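Local coordinates for protein prephenate dehydratase (Chlorobium tepidum TLS, PDB 2QMX) that catalyses the dehydration and decarboxylation of prephenate to phenylpyruvate in phenylalanine biosynthesis and is inhibited by L-phenylalanine, at residues A[37-42]-A[72-77]. Residues are numbered along the deposited sequence; the frame is centred on the assembly and turned at random.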
ATOM      1  N   ASP A  37       8.448  -5.311 -15.600  1.00 64.78           N
ATOM      2  CA  ASP A  37       9.796  -5.741 -15.994  1.00 64.74           C
ATOM      3  C   ASP A  37      10.457  -6.915 -15.194  1.00 64.68           C
ATOM      4  O   ASP A  37      11.145  -7.748 -15.795  1.00 64.15           O
ATOM      5  CB  ASP A  37      10.735  -4.511 -16.081  1.00 65.59           C
ATOM      6  CG  ASP A  37      10.763  -3.844 -17.523  1.00 67.80           C
ATOM      7  OD1 ASP A  37       9.871  -4.087 -18.388  1.00 67.89           O
ATOM      8  OD2 ASP A  37      11.707  -3.067 -17.794  1.00 70.87           O
ATOM      9  N   VAL A  38      10.226  -6.991 -13.873  1.00 64.33           N
ATOM     10  CA  VAL A  38      10.811  -8.027 -12.996  1.00 64.44           C
ATOM     11  C   VAL A  38      10.195  -9.379 -13.331  1.00 64.96           C
ATOM     12  O   VAL A  38      10.917 -10.383 -13.540  1.00 65.84           O
ATOM     13  CB  VAL A  38      10.499  -7.785 -11.486  1.00 64.12           C
ATOM     14  CG1 VAL A  38      10.945  -8.978 -10.678  1.00 64.33           C
ATOM     15  CG2 VAL A  38      11.153  -6.506 -10.974  1.00 65.10           C
ATOM     16  N   PHE A  39       8.859  -9.423 -13.384  1.00 63.68           N
ATOM     17  CA  PHE A  39       8.198 -10.634 -13.883  1.00 63.44           C
ATOM     18  C   PHE A  39       8.664 -11.064 -15.265  1.00 62.16           C
ATOM     19  O   PHE A  39       8.702 -12.234 -15.539  1.00 62.18           O
ATOM     20  CB  PHE A  39       6.674 -10.530 -13.871  1.00 62.91           C
ATOM     21  CG  PHE A  39       6.075 -10.582 -12.504  1.00 64.20           C
ATOM     22  CD1 PHE A  39       6.106  -9.461 -11.667  1.00 64.00           C
ATOM     23  CD2 PHE A  39       5.429 -11.748 -12.059  1.00 64.32           C
ATOM     24  CE1 PHE A  39       5.523  -9.512 -10.406  1.00 63.86           C
ATOM     25  CE2 PHE A  39       4.812 -11.811 -10.817  1.00 62.28           C
ATOM     26  CZ  PHE A  39       4.869 -10.696  -9.971  1.00 65.09           C
ATOM     27  N   SER A  40       9.016 -10.129 -16.130  1.00 62.96           N
ATOM     28  CA  SER A  40       9.395 -10.472 -17.526  1.00 63.78           C
ATOM     29  C   SER A  40      10.838 -11.004 -17.697  1.00 63.34           C
ATOM     30  O   SER A  40      11.145 -11.746 -18.642  1.00 63.23           O
ATOM     31  CB  SER A  40       9.161  -9.253 -18.421  1.00 63.96           C
ATOM     32  OG  SER A  40       7.815  -8.820 -18.263  1.00 67.52           O
ATOM     33  N   ALA A  41      11.723 -10.597 -16.791  1.00 63.25           N
ATOM     34  CA  ALA A  41      13.067 -11.138 -16.716  1.00 63.12           C
ATOM     35  C   ALA A  41      12.963 -12.671 -16.483  1.00 63.26           C
ATOM     36  O   ALA A  41      13.740 -13.445 -17.042  1.00 62.27           O
ATOM     37  CB  ALA A  41      13.818 -10.457 -15.573  1.00 62.34           C
ATOM     38  N   VAL A  42      11.975 -13.086 -15.670  1.00 63.94           N
ATOM     39  CA  VAL A  42      11.724 -14.513 -15.420  1.00 64.15           C
ATOM     40  C   VAL A  42      11.085 -15.180 -16.637  1.00 65.56           C
ATOM     41  O   VAL A  42      11.675 -16.121 -17.196  1.00 65.27           O
ATOM     42  CB  VAL A  42      10.958 -14.791 -14.088  1.00 64.04           C
ATOM     43  CG1 VAL A  42      10.780 -16.310 -13.888  1.00 64.09           C
ATOM     44  CG2 VAL A  42      11.710 -14.216 -12.908  1.00 59.51           C
ATOM     45  N   ARG A  72       1.094 -14.365 -14.223  1.00 58.81           N
ATOM     46  CA  ARG A  72       2.373 -14.849 -14.728  1.00 57.84           C
ATOM     47  C   ARG A  72       2.559 -16.312 -14.420  1.00 56.09           C
ATOM     48  O   ARG A  72       2.242 -16.752 -13.317  1.00 55.12           O
ATOM     49  CB  ARG A  72       3.524 -14.006 -14.194  1.00 57.92           C
ATOM     50  CG  ARG A  72       3.954 -12.800 -15.102  1.00 59.99           C
ATOM     51  CD  ARG A  72       2.963 -12.496 -16.225  1.00 59.77           C
ATOM     52  NE  ARG A  72       3.198 -11.221 -16.902  1.00 58.83           N
ATOM     53  CZ  ARG A  72       2.262 -10.571 -17.610  1.00 58.12           C
ATOM     54  NH1 ARG A  72       2.546  -9.399 -18.158  1.00 52.74           N
ATOM     55  NH2 ARG A  72       1.032 -11.081 -17.760  1.00 57.09           N
ATOM     56  N   PRO A  73       3.092 -17.069 -15.403  1.00 55.45           N
ATOM     57  CA  PRO A  73       3.326 -18.498 -15.218  1.00 54.69           C
ATOM     58  C   PRO A  73       4.534 -18.662 -14.294  1.00 53.90           C
ATOM     59  O   PRO A  73       5.625 -19.106 -14.666  1.00 54.54           O
ATOM     60  CB  PRO A  73       3.590 -18.992 -16.638  1.00 54.02           C
ATOM     61  CG  PRO A  73       4.210 -17.823 -17.304  1.00 55.19           C
ATOM     62  CD  PRO A  73       3.550 -16.609 -16.727  1.00 53.92           C
ATOM     63  N   VAL A  74       4.274 -18.338 -13.064  1.00 53.02           N
ATOM     64  CA  VAL A  74       5.291 -18.092 -12.134  1.00 54.31           C
ATOM     65  C   VAL A  74       4.910 -18.922 -10.884  1.00 55.33           C
ATOM     66  O   VAL A  74       3.781 -19.418 -10.818  1.00 55.89           O
ATOM     67  CB  VAL A  74       5.292 -16.559 -11.996  1.00 54.62           C
ATOM     68  CG1 VAL A  74       5.020 -16.082 -10.639  1.00 54.28           C
ATOM     69  CG2 VAL A  74       6.535 -15.952 -12.706  1.00 54.99           C
ATOM     70  N   VAL A  75       5.836 -19.120  -9.945  1.00 55.91           N
ATOM     71  CA  VAL A  75       5.573 -19.878  -8.705  1.00 57.10           C
ATOM     72  C   VAL A  75       6.463 -19.346  -7.551  1.00 58.26           C
ATOM     73  O   VAL A  75       7.717 -19.211  -7.734  1.00 59.13           O
ATOM     74  CB  VAL A  75       5.923 -21.427  -8.904  1.00 57.07           C
ATOM     75  CG1 VAL A  75       7.426 -21.693  -8.942  1.00 54.98           C
ATOM     76  CG2 VAL A  75       5.336 -22.247  -7.792  1.00 58.00           C
ATOM     77  N   ILE A  76       5.872 -19.133  -6.371  1.00 57.38           N
ATOM     78  CA  ILE A  76       6.699 -18.812  -5.222  1.00 57.05           C
ATOM     79  C   ILE A  76       7.511 -19.954  -4.599  1.00 56.64           C
ATOM     80  O   ILE A  76       7.021 -21.069  -4.351  1.00 58.43           O
ATOM     81  CB  ILE A  76       6.040 -17.837  -4.163  1.00 57.87           C
ATOM     82  CG1 ILE A  76       6.425 -18.235  -2.753  1.00 58.65           C
ATOM     83  CG2 ILE A  76       4.560 -17.503  -4.364  1.00 55.28           C
ATOM     84  CD1 ILE A  76       7.163 -17.142  -2.069  1.00 62.19           C
ATOM     85  N   LEU A  77       8.765 -19.659  -4.356  1.00 54.76           N
ATOM     86  CA  LEU A  77       9.731 -20.582  -3.852  1.00 51.97           C
ATOM     87  C   LEU A  77      10.183 -20.232  -2.424  1.00 51.97           C
ATOM     88  O   LEU A  77      10.741 -21.070  -1.733  1.00 52.50           O
ATOM     89  CB  LEU A  77      10.949 -20.450  -4.746  1.00 51.73           C
ATOM     90  CG  LEU A  77      11.015 -21.035  -6.151  1.00 53.08           C
ATOM     91  CD1 LEU A  77      12.529 -21.272  -6.523  1.00 54.59           C
ATOM     92  CD2 LEU A  77      10.204 -22.343  -6.310  1.00 49.04           C
TER
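F39 on helix 35-43 reaches across to R72 and V74, where the chain leaves helix 63-71 and enters strand 74-83. Followed outward, the F39 side chain meets aliphatic carbon first. Its CB lies 3.8 Å from R72 CG. Its CG is 4.0 Å from the same carbon. The closest touch comes one atom further, where F39 CD2 sits 3.5 Å from R72 CG and 3.6 Å from R72 CB. One ring carbon further out, F39 CE2 meets V74 CG1 at 4.3 Å. F39 CG is anti to the carbonyl carbon (chi1 -72°), which places CD2 beside R72 and CE2 beside V74. R72 and V74 both approach the ring obliquely.

The R72 chain is bent at chi2 (12°). Its CB and CG pass beside F39 CB, CG and CD2, while the guanidinium plane stands 85° from the ring plane. The guanidinium does not stack on the ring. One helical turn on, V42 CG1 faces V74 CG2 at 4.4 Å, so V74 is touched by both F39 and V42.

Between R72 and V74 the backbone makes an inverse gamma turn centred on P73, with a weak hydrogen bond from V74 N to R72 O. This tight turn joins helix 63-71 to strand 74-83. The F39 side chain also touches L68 and L69 of helix 63-71 and I52 of strand 49-56. V74 also touches L69, and I179 of strand 173-181.

The contact sets helix 35-43 against the start of strand 74-83 in the large mixed sheet, in the part of the chain that probably has a periplasmic-binding-protein-like fold. Its touching atoms are all carbon. F39, V42 and V74 are buried and R72 is partly exposed, so the contact probably depends on van der Waals packing and apolar burial rather than directed polar bonds.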